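Uncharacterized protein, DUF633, LMOf2365_1472 (Listeria monocytogenes str. 4b F2365, PDB 3GNL) is uncharacterized but probably methylates N1 of adenine 22 in tRNA. Local coordinates at residues N140-E146 / I158-S164; W130-E134 / I175-L181. Numbering follows the deposited sequence.

Interaction 1 (N140-E146 / I158-S164); sequences NWLITSE and IMVLAPS
This is the beta hairpin that forms one edge of the sheet of a Rossmann-like methyltransferase fold: strand 141-151 is outermost, and strand 154-163 runs antiparallel between it and strand 120-125. Asn140 (phi/psi 52/52) ends the preceding helix in a Schellman motif. The two strand axes approach to 4.4 Å at 141°. Leu142 and Ala162 make a hydrogen-bonded pair, Leu142 N to Ala162 O 2.8 Å and Ala162 N to Leu142 O 2.9 Å; Trp141-Pro163 and Ile143-Leu161 are non-hydrogen-bonded pairs. At Thr144 (phi/psi -104/-22) the strand swells into a classic beta bulge. Thr144 and Ser145 face Val160, with Thr144 N to Val160 O at 2.9 Å and Val160 N to Ser145 O at 2.8 Å, so the register slips by one and Glu146 pairs with Met159, a selenomethionine. Val160 (chi1 t) is the bump that the bulge wraps: its CG1 lies 3.8 Å from Thr144 OG1 and its CG2 4.0 Å from Ser145 CB. The opposite face carries Ile143, Leu161, Glu146 and Met159, with Ile143 CG1 3.9 Å from Leu161 CD2. Trp141 (chi1 m, chi2 66°) lays its indole across the neighbouring strand. Leu161 CB fits against Trp141 CE3 at 4.0 Å, while Pro163 CG sits over the six-membered ring, 4.0 Å from its centroid, a CH-pi contact. At the open end Ser164 N donates to Asn140 O (2.9 Å). At the other end Arg133 and Cys180 N chiefly hold the Glu146 carboxylate, and a water donates to Glu146 OE2 (2.8 Å) and Ile158 O (3.0 Å).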
ATOM      1  N   ASN A 140      14.067  -3.262  -7.778  1.00 23.35           N
ATOM      2  CA  ASN A 140      14.672  -4.280  -6.919  1.00 22.43           C
ATOM      3  C   ASN A 140      14.447  -4.082  -5.423  1.00 26.17           C
ATOM      4  O   ASN A 140      15.385  -4.122  -4.621  1.00 25.42           O
ATOM      5  CB  ASN A 140      16.176  -4.495  -7.226  1.00 24.70           C
ATOM      6  CG  ASN A 140      16.409  -5.171  -8.587  1.00 27.74           C
ATOM      7  OD1 ASN A 140      15.516  -5.783  -9.153  1.00 26.78           O
ATOM      8  ND2 ASN A 140      17.622  -5.062  -9.103  1.00 29.56           N
ATOM      9  N   TRP A 141      13.177  -3.904  -5.060  1.00 23.14           N
ATOM     10  CA  TRP A 141      12.736  -4.079  -3.688  1.00 23.63           C
ATOM     11  C   TRP A 141      11.974  -5.389  -3.539  1.00 22.34           C
ATOM     12  O   TRP A 141      10.966  -5.619  -4.259  1.00 24.11           O
ATOM     13  CB  TRP A 141      11.850  -2.917  -3.217  1.00 22.31           C
ATOM     14  CG  TRP A 141      12.608  -1.608  -3.018  1.00 21.96           C
ATOM     15  CD1 TRP A 141      13.205  -0.869  -3.958  1.00 24.86           C
ATOM     16  CD2 TRP A 141      12.795  -0.912  -1.770  1.00 24.28           C
ATOM     17  NE1 TRP A 141      13.806   0.255  -3.393  1.00 25.82           N
ATOM     18  CE2 TRP A 141      13.565   0.230  -2.047  1.00 23.71           C
ATOM     19  CE3 TRP A 141      12.437  -1.186  -0.448  1.00 24.19           C
ATOM     20  CZ2 TRP A 141      13.934   1.148  -1.039  1.00 25.31           C
ATOM     21  CZ3 TRP A 141      12.825  -0.277   0.566  1.00 23.54           C
ATOM     22  CH2 TRP A 141      13.557   0.869   0.250  1.00 25.10           C
ATOM     23  N   LEU A 142      12.403  -6.267  -2.652  1.00 21.31           N
ATOM     24  CA  LEU A 142      11.684  -7.482  -2.378  1.00 23.88           C
ATOM     25  C   LEU A 142      10.421  -7.229  -1.551  1.00 24.18           C
ATOM     26  O   LEU A 142      10.434  -6.444  -0.599  1.00 23.25           O
ATOM     27  CB  LEU A 142      12.604  -8.468  -1.651  1.00 25.62           C
ATOM     28  CG  LEU A 142      12.381  -9.956  -1.577  1.00 29.80           C
ATOM     29  CD1 LEU A 142      12.228 -10.614  -2.990  1.00 29.43           C
ATOM     30  CD2 LEU A 142      13.597 -10.551  -0.876  1.00 29.94           C
ATOM     31  N   ILE A 143       9.321  -7.899  -1.888  1.00 21.73           N
ATOM     32  CA  ILE A 143       8.180  -7.967  -0.995  1.00 21.28           C
ATOM     33  C   ILE A 143       8.404  -9.075   0.047  1.00 23.98           C
ATOM     34  O   ILE A 143       8.611 -10.263  -0.284  1.00 24.92           O
ATOM     35  CB  ILE A 143       6.877  -8.210  -1.817  1.00 20.44           C
ATOM     36  CG1 ILE A 143       6.685  -7.035  -2.770  1.00 19.30           C
ATOM     37  CG2 ILE A 143       5.632  -8.385  -0.894  1.00 21.77           C
ATOM     38  CD1 ILE A 143       5.655  -7.351  -3.963  1.00 21.76           C
ATOM     39  N   THR A 144       8.435  -8.683   1.330  1.00 23.15           N
ATOM     40  CA  THR A 144       8.709  -9.620   2.399  1.00 23.65           C
ATOM     41  C   THR A 144       7.527 -10.050   3.215  1.00 22.61           C
ATOM     42  O   THR A 144       7.546 -11.110   3.803  1.00 23.30           O
ATOM     43  CB  THR A 144       9.752  -9.039   3.349  1.00 25.00           C
ATOM     44  OG1 THR A 144       9.277  -7.781   3.812  1.00 25.65           O
ATOM     45  CG2 THR A 144      11.047  -8.788   2.569  1.00 26.49           C
ATOM     46  N   SER A 145       6.457  -9.246   3.212  1.00 20.47           N
ATOM     47  CA  SER A 145       5.230  -9.597   3.901  1.00 21.52           C
ATOM     48  C   SER A 145       4.108  -8.904   3.144  1.00 17.63           C
ATOM     49  O   SER A 145       4.330  -7.880   2.518  1.00 19.71           O
ATOM     50  CB  SER A 145       5.194  -9.058   5.338  1.00 22.12           C
ATOM     51  OG  SER A 145       6.089  -9.753   6.214  1.00 24.60           O
ATOM     52  N   GLU A 146       2.922  -9.538   3.228  1.00 19.34           N
ATOM     53  CA  GLU A 146       1.668  -8.870   2.789  1.00 17.71           C
ATOM     54  C   GLU A 146       0.532  -9.321   3.645  1.00 18.70           C
ATOM     55  O   GLU A 146       0.547 -10.399   4.275  1.00 21.25           O
ATOM     56  CB  GLU A 146       1.336  -9.229   1.321  1.00 18.72           C
ATOM     57  CG  GLU A 146       2.436  -8.891   0.313  1.00 19.39           C
ATOM     58  CD  GLU A 146       2.054  -9.269  -1.140  1.00 20.73           C
ATOM     59  OE1 GLU A 146       1.918 -10.506  -1.384  1.00 20.63           O
ATOM     60  OE2 GLU A 146       1.902  -8.336  -1.946  1.00 20.87           O
ATOM     61  N   ILE A 158      -1.979  -4.678   2.112  1.00 19.65           N
ATOM     62  CA  ILE A 158      -0.766  -4.039   2.706  1.00 19.10           C
ATOM     63  C   ILE A 158       0.423  -4.840   2.198  1.00 19.84           C
ATOM     64  O   ILE A 158       0.355  -6.062   2.057  1.00 20.20           O
ATOM     65  CB  ILE A 158      -0.820  -4.095   4.248  1.00 20.25           C
ATOM     66  CG1 ILE A 158      -2.053  -3.291   4.720  1.00 22.27           C
ATOM     67  CG2 ILE A 158       0.501  -3.537   4.878  1.00 19.70           C
ATOM     68  CD1 ILE A 158      -2.422  -3.576   6.121  1.00 22.58           C
HETATM   69  N   MSE A 159       1.500  -4.152   1.859  1.00 18.79           N
HETATM   70  CA  MSE A 159       2.708  -4.859   1.438  1.00 19.86           C
HETATM   71  C   MSE A 159       3.911  -4.246   2.153  1.00 20.05           C
HETATM   72  O   MSE A 159       3.976  -3.039   2.368  1.00 18.88           O
HETATM   73  CB  MSE A 159       2.898  -4.795  -0.082  1.00 22.73           C
HETATM   74  CG  MSE A 159       3.196  -3.461  -0.668  1.00 25.08           C
HETATM   75 SE   MSE A 159       3.396  -3.672  -2.644  1.00 29.18          SE
HETATM   76  CE  MSE A 159       1.494  -3.772  -3.036  1.00 19.19           C
ATOM     77  N   VAL A 160       4.873  -5.099   2.481  1.00 19.95           N
ATOM     78  CA  VAL A 160       6.076  -4.624   3.166  1.00 21.79           C
ATOM     79  C   VAL A 160       7.232  -4.980   2.286  1.00 22.23           C
ATOM     80  O   VAL A 160       7.273  -6.114   1.773  1.00 22.29           O
ATOM     81  CB  VAL A 160       6.213  -5.304   4.509  1.00 22.52           C
ATOM     82  CG1 VAL A 160       7.481  -4.773   5.235  1.00 22.94           C
ATOM     83  CG2 VAL A 160       4.930  -5.096   5.355  1.00 23.93           C
ATOM     84  N   LEU A 161       8.114  -4.018   2.042  1.00 20.49           N
ATOM     85  CA  LEU A 161       9.225  -4.223   1.103  1.00 22.77           C
ATOM     86  C   LEU A 161      10.556  -3.939   1.750  1.00 23.62           C
ATOM     87  O   LEU A 161      10.629  -3.161   2.701  1.00 26.51           O
ATOM     88  CB  LEU A 161       9.084  -3.304  -0.103  1.00 24.49           C
ATOM     89  CG  LEU A 161       7.790  -3.556  -0.910  1.00 25.21           C
ATOM     90  CD1 LEU A 161       6.757  -2.624  -0.378  1.00 25.20           C
ATOM     91  CD2 LEU A 161       7.949  -3.323  -2.365  1.00 26.78           C
ATOM     92  N   ALA A 162      11.630  -4.452   1.153  1.00 25.51           N
ATOM     93  CA  ALA A 162      12.996  -4.160   1.629  1.00 26.44           C
ATOM     94  C   ALA A 162      13.898  -4.103   0.388  1.00 27.68           C
ATOM     95  O   ALA A 162      13.624  -4.806  -0.597  1.00 27.60           O
ATOM     96  CB  ALA A 162      13.453  -5.232   2.578  1.00 26.77           C
ATOM     97  N   PRO A 163      14.995  -3.315   0.416  1.00 27.56           N
ATOM     98  CA  PRO A 163      15.913  -3.316  -0.725  1.00 27.97           C
ATOM     99  C   PRO A 163      16.539  -4.691  -0.955  1.00 26.69           C
ATOM    100  O   PRO A 163      16.777  -5.453  -0.013  1.00 28.40           O
ATOM    101  CB  PRO A 163      17.011  -2.313  -0.319  1.00 27.63           C
ATOM    102  CG  PRO A 163      16.505  -1.619   0.827  1.00 27.91           C
ATOM    103  CD  PRO A 163      15.535  -2.513   1.540  1.00 28.61           C
ATOM    104  N   SER A 164      16.759  -5.015  -2.219  1.00 26.74           N
ATOM    105  CA  SER A 164      17.405  -6.243  -2.616  1.00 27.14           C
ATOM    106  C   SER A 164      18.595  -5.904  -3.529  1.00 27.99           C
ATOM    107  O   SER A 164      18.468  -5.130  -4.475  1.00 28.37           O
ATOM    108  CB  SER A 164      16.408  -7.149  -3.367  1.00 27.02           C
ATOM    109  OG  SER A 164      17.028  -8.375  -3.728  1.00 28.08           O
TER
HETATM  110  O   HOH W   1      19.768  -4.233  -7.139  1.00 41.41           O
HETATM  111  O   HOH W   2      -0.029  -6.576  -0.883  1.00 24.24           O

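Interaction 2 (W130-E134 / I175-L181); sequences WQLRE and IFFGPCL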
ATOM      1  N   TRP A 130      -1.163  -3.539  -7.818  1.00 18.94           N
ATOM      2  CA  TRP A 130      -0.225  -4.102  -8.770  1.00 21.37           C
ATOM      3  C   TRP A 130       0.823  -3.080  -9.231  1.00 20.56           C
ATOM      4  O   TRP A 130       1.952  -3.482  -9.567  1.00 21.60           O
ATOM      5  CB  TRP A 130      -0.973  -4.702  -9.994  1.00 21.54           C
ATOM      6  CG  TRP A 130      -1.630  -3.651 -10.866  1.00 23.50           C
ATOM      7  CD1 TRP A 130      -2.918  -3.204 -10.767  1.00 24.76           C
ATOM      8  CD2 TRP A 130      -1.036  -2.916 -11.954  1.00 25.92           C
ATOM      9  NE1 TRP A 130      -3.175  -2.254 -11.724  1.00 26.14           N
ATOM     10  CE2 TRP A 130      -2.041  -2.047 -12.466  1.00 26.75           C
ATOM     11  CE3 TRP A 130       0.240  -2.918 -12.554  1.00 28.00           C
ATOM     12  CZ2 TRP A 130      -1.812  -1.189 -13.553  1.00 29.46           C
ATOM     13  CZ3 TRP A 130       0.469  -2.065 -13.620  1.00 29.48           C
ATOM     14  CH2 TRP A 130      -0.561  -1.212 -14.110  1.00 29.83           C
ATOM     15  N   GLN A 131       0.491  -1.790  -9.261  1.00 19.48           N
ATOM     16  CA  GLN A 131       1.418  -0.738  -9.684  1.00 22.00           C
ATOM     17  C   GLN A 131       2.641  -0.738  -8.771  1.00 21.04           C
ATOM     18  O   GLN A 131       3.761  -0.511  -9.228  1.00 21.48           O
ATOM     19  CB  GLN A 131       0.792   0.638  -9.596  1.00 24.23           C
ATOM     20  CG  GLN A 131      -0.275   0.933 -10.616  1.00 29.16           C
ATOM     21  CD  GLN A 131       0.317   1.560 -11.839  1.00 31.79           C
ATOM     22  OE1 GLN A 131       1.541   1.600 -11.996  1.00 32.23           O
ATOM     23  NE2 GLN A 131      -0.547   2.043 -12.736  1.00 35.05           N
ATOM     24  N   LEU A 132       2.421  -0.985  -7.496  1.00 20.58           N
ATOM     25  CA  LEU A 132       3.528  -0.987  -6.546  1.00 19.72           C
ATOM     26  C   LEU A 132       4.333  -2.283  -6.614  1.00 19.07           C
ATOM     27  O   LEU A 132       5.547  -2.311  -6.339  1.00 18.40           O
ATOM     28  CB  LEU A 132       2.981  -0.731  -5.141  1.00 18.93           C
ATOM     29  CG  LEU A 132       2.377   0.658  -4.982  1.00 22.04           C
ATOM     30  CD1 LEU A 132       1.752   0.766  -3.628  1.00 20.31           C
ATOM     31  CD2 LEU A 132       3.419   1.780  -5.206  1.00 22.62           C
ATOM     32  N   ARG A 133       3.705  -3.392  -7.005  1.00 18.59           N
ATOM     33  CA  ARG A 133       4.450  -4.628  -7.195  1.00 18.67           C
ATOM     34  C   ARG A 133       5.307  -4.528  -8.438  1.00 20.57           C
ATOM     35  O   ARG A 133       6.428  -5.049  -8.429  1.00 20.76           O
ATOM     36  CB  ARG A 133       3.512  -5.874  -7.164  1.00 17.06           C
ATOM     37  CG  ARG A 133       2.667  -5.865  -5.899  1.00 18.31           C
ATOM     38  CD  ARG A 133       2.127  -7.232  -5.613  1.00 19.74           C
ATOM     39  NE  ARG A 133       1.149  -7.220  -4.543  1.00 20.56           N
ATOM     40  CZ  ARG A 133      -0.158  -7.024  -4.700  1.00 20.31           C
ATOM     41  NH1 ARG A 133      -0.693  -6.877  -5.924  1.00 19.95           N
ATOM     42  NH2 ARG A 133      -0.953  -7.003  -3.630  1.00 21.36           N
ATOM     43  N   GLU A 134       4.836  -3.802  -9.466  1.00 19.62           N
ATOM     44  CA  GLU A 134       5.659  -3.525 -10.643  1.00 22.19           C
ATOM     45  C   GLU A 134       6.818  -2.652 -10.253  1.00 22.22           C
ATOM     46  O   GLU A 134       7.946  -2.946 -10.670  1.00 21.95           O
ATOM     47  CB  GLU A 134       4.862  -2.880 -11.779  1.00 24.76           C
ATOM     48  CG  GLU A 134       5.655  -2.878 -13.057  1.00 32.22           C
ATOM     49  CD  GLU A 134       4.794  -2.641 -14.248  1.00 35.31           C
ATOM     50  OE1 GLU A 134       3.993  -1.671 -14.236  1.00 37.43           O
ATOM     51  OE2 GLU A 134       4.917  -3.460 -15.190  1.00 37.08           O
ATOM     52  N   ILE A 175       2.605 -10.191  -9.370  1.00 16.30           N
ATOM     53  CA  ILE A 175       2.318  -8.749  -9.483  1.00 17.92           C
ATOM     54  C   ILE A 175       0.818  -8.435  -9.250  1.00 17.62           C
ATOM     55  O   ILE A 175       0.471  -7.454  -8.578  1.00 18.14           O
ATOM     56  CB  ILE A 175       2.830  -8.204 -10.819  1.00 17.75           C
ATOM     57  CG1 ILE A 175       4.353  -7.998 -10.694  1.00 20.04           C
ATOM     58  CG2 ILE A 175       2.228  -6.883 -11.220  1.00 18.86           C
ATOM     59  CD1 ILE A 175       5.015  -7.762 -11.995  1.00 22.49           C
ATOM     60  N   PHE A 176      -0.069  -9.222  -9.851  1.00 18.19           N
ATOM     61  CA  PHE A 176      -1.505  -8.906  -9.804  1.00 18.50           C
ATOM     62  C   PHE A 176      -2.091  -9.217  -8.452  1.00 17.55           C
ATOM     63  O   PHE A 176      -2.977  -8.466  -8.015  1.00 18.63           O
ATOM     64  CB  PHE A 176      -2.197  -9.772 -10.881  1.00 20.22           C
ATOM     65  CG  PHE A 176      -3.599  -9.387 -11.241  1.00 25.53           C
ATOM     66  CD1 PHE A 176      -3.837  -8.623 -12.390  1.00 27.82           C
ATOM     67  CD2 PHE A 176      -4.672  -9.871 -10.511  1.00 26.59           C
ATOM     68  CE1 PHE A 176      -5.164  -8.289 -12.781  1.00 29.50           C
ATOM     69  CE2 PHE A 176      -6.010  -9.554 -10.911  1.00 28.20           C
ATOM     70  CZ  PHE A 176      -6.228  -8.765 -12.017  1.00 27.58           C
ATOM     71  N   PHE A 177      -1.649 -10.284  -7.796  1.00 16.67           N
ATOM     72  CA  PHE A 177      -2.260 -10.827  -6.592  1.00 16.19           C
ATOM     73  C   PHE A 177      -1.463 -10.646  -5.296  1.00 17.82           C
ATOM     74  O   PHE A 177      -2.035 -10.671  -4.182  1.00 18.99           O
ATOM     75  CB  PHE A 177      -2.591 -12.297  -6.754  1.00 18.11           C
ATOM     76  CG  PHE A 177      -3.566 -12.565  -7.869  1.00 18.60           C
ATOM     77  CD1 PHE A 177      -4.901 -12.211  -7.704  1.00 20.93           C
ATOM     78  CD2 PHE A 177      -3.142 -13.165  -9.058  1.00 19.37           C
ATOM     79  CE1 PHE A 177      -5.837 -12.454  -8.726  1.00 20.30           C
ATOM     80  CE2 PHE A 177      -4.045 -13.419 -10.086  1.00 20.82           C
ATOM     81  CZ  PHE A 177      -5.401 -13.059  -9.933  1.00 21.42           C
ATOM     82  N   GLY A 178      -0.150 -10.558  -5.470  1.00 18.69           N
ATOM     83  CA  GLY A 178       0.754 -10.468  -4.317  1.00 18.85           C
ATOM     84  C   GLY A 178       1.437 -11.797  -4.108  1.00 19.25           C
ATOM     85  O   GLY A 178       0.791 -12.827  -3.884  1.00 18.87           O
ATOM     86  N   PRO A 179       2.783 -11.799  -4.069  1.00 19.98           N
ATOM     87  CA  PRO A 179       3.461 -13.079  -3.875  1.00 19.81           C
ATOM     88  C   PRO A 179       3.195 -13.769  -2.536  1.00 21.54           C
ATOM     89  O   PRO A 179       3.144 -14.983  -2.489  1.00 23.74           O
ATOM     90  CB  PRO A 179       4.956 -12.719  -4.034  1.00 21.14           C
ATOM     91  CG  PRO A 179       4.999 -11.267  -3.574  1.00 20.69           C
ATOM     92  CD  PRO A 179       3.697 -10.654  -4.152  1.00 20.57           C
ATOM     93  N   CYS A 180       3.027 -13.001  -1.464  1.00 20.69           N
ATOM     94  CA  CYS A 180       2.714 -13.577  -0.169  1.00 21.55           C
ATOM     95  C   CYS A 180       1.248 -13.923  -0.086  1.00 20.94           C
ATOM     96  O   CYS A 180       0.883 -14.974   0.442  1.00 23.37           O
ATOM     97  CB  CYS A 180       3.101 -12.600   0.964  1.00 22.55           C
ATOM     98  SG  CYS A 180       4.860 -11.982   0.898  1.00 24.79           S
ATOM     99  N   LEU A 181       0.398 -13.041  -0.620  1.00 21.20           N
ATOM    100  CA  LEU A 181      -1.031 -13.264  -0.546  1.00 19.89           C
ATOM    101  C   LEU A 181      -1.442 -14.504  -1.327  1.00 21.22           C
ATOM    102  O   LEU A 181      -2.341 -15.257  -0.917  1.00 21.39           O
ATOM    103  CB  LEU A 181      -1.810 -12.053  -1.088  1.00 18.66           C
ATOM    104  CG  LEU A 181      -1.609 -10.737  -0.298  1.00 17.29           C
ATOM    105  CD1 LEU A 181      -2.428  -9.631  -0.969  1.00 18.53           C
ATOM    106  CD2 LEU A 181      -1.981 -10.843   1.162  1.00 20.89           C
TER
HETATM  107  O   HOH W   3      -3.579  -6.772  -5.965  1.00 22.28           O
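Start at Ile175, in the last turn of helix 172-177. Its carbonyl O takes a hydrogen bond from Arg133 NH1 (3.0 Å) near the guanidinium plane, and also lies 3.4 Å from Trp130 CA in a CA-H...O contact. Its side chain spreads over helix 129-139, CG2 4.1 Å from Trp130 CB and CG1 4.2 Å from Arg133 CB. Phe176 turns its CB away; its O reaches Arg133 through a water, 2.7 Å from that O and 2.9 Å from Arg133 NH1. Phe177 also has its CB directed away; its ring meets Trp193 edge-to-face. Gly178 ends the helix with phi/psi 104/125, and its CA comes within 3.3 Å of Arg133 NE; a CB here would crowd both Arg133 NH2 and the preceding carbonyl. Pro179 CD then rests 4.0 Å from Arg133 CD, and Leu181 CD1 4.0 Å from Arg133 NH2. Arg133, salt-bridged to Glu146, thus lies against a glycine-ended break between two helices, joining the Rossmann-like core to the start of the C-terminal helical part.

In the fold
The two contacts, with centres about 10 Å apart, meet at Glu146, whose side chain reaches from the edge strand of interaction 1 and puts its carboxylate into interaction 2. Glu146 OE2 forms a salt bridge with Arg133 NE (2.9 Å), and Glu146 OE1 lies 2.7 Å from Cys180 N, a probable hydrogen bond, so one side chain ties strand 141-151, helix 129-139 and the start of helix 179-184 together. Along the chain, the hairpin is nested inside the loop closed by 130-134 and 175-181. In Rossmann-like methyltransferases S-adenosylmethionine usually sits at the C-terminal ends of the first parallel strands, here 23-28 and 45-52, whereas both contacts belong to the other flank of the sheet.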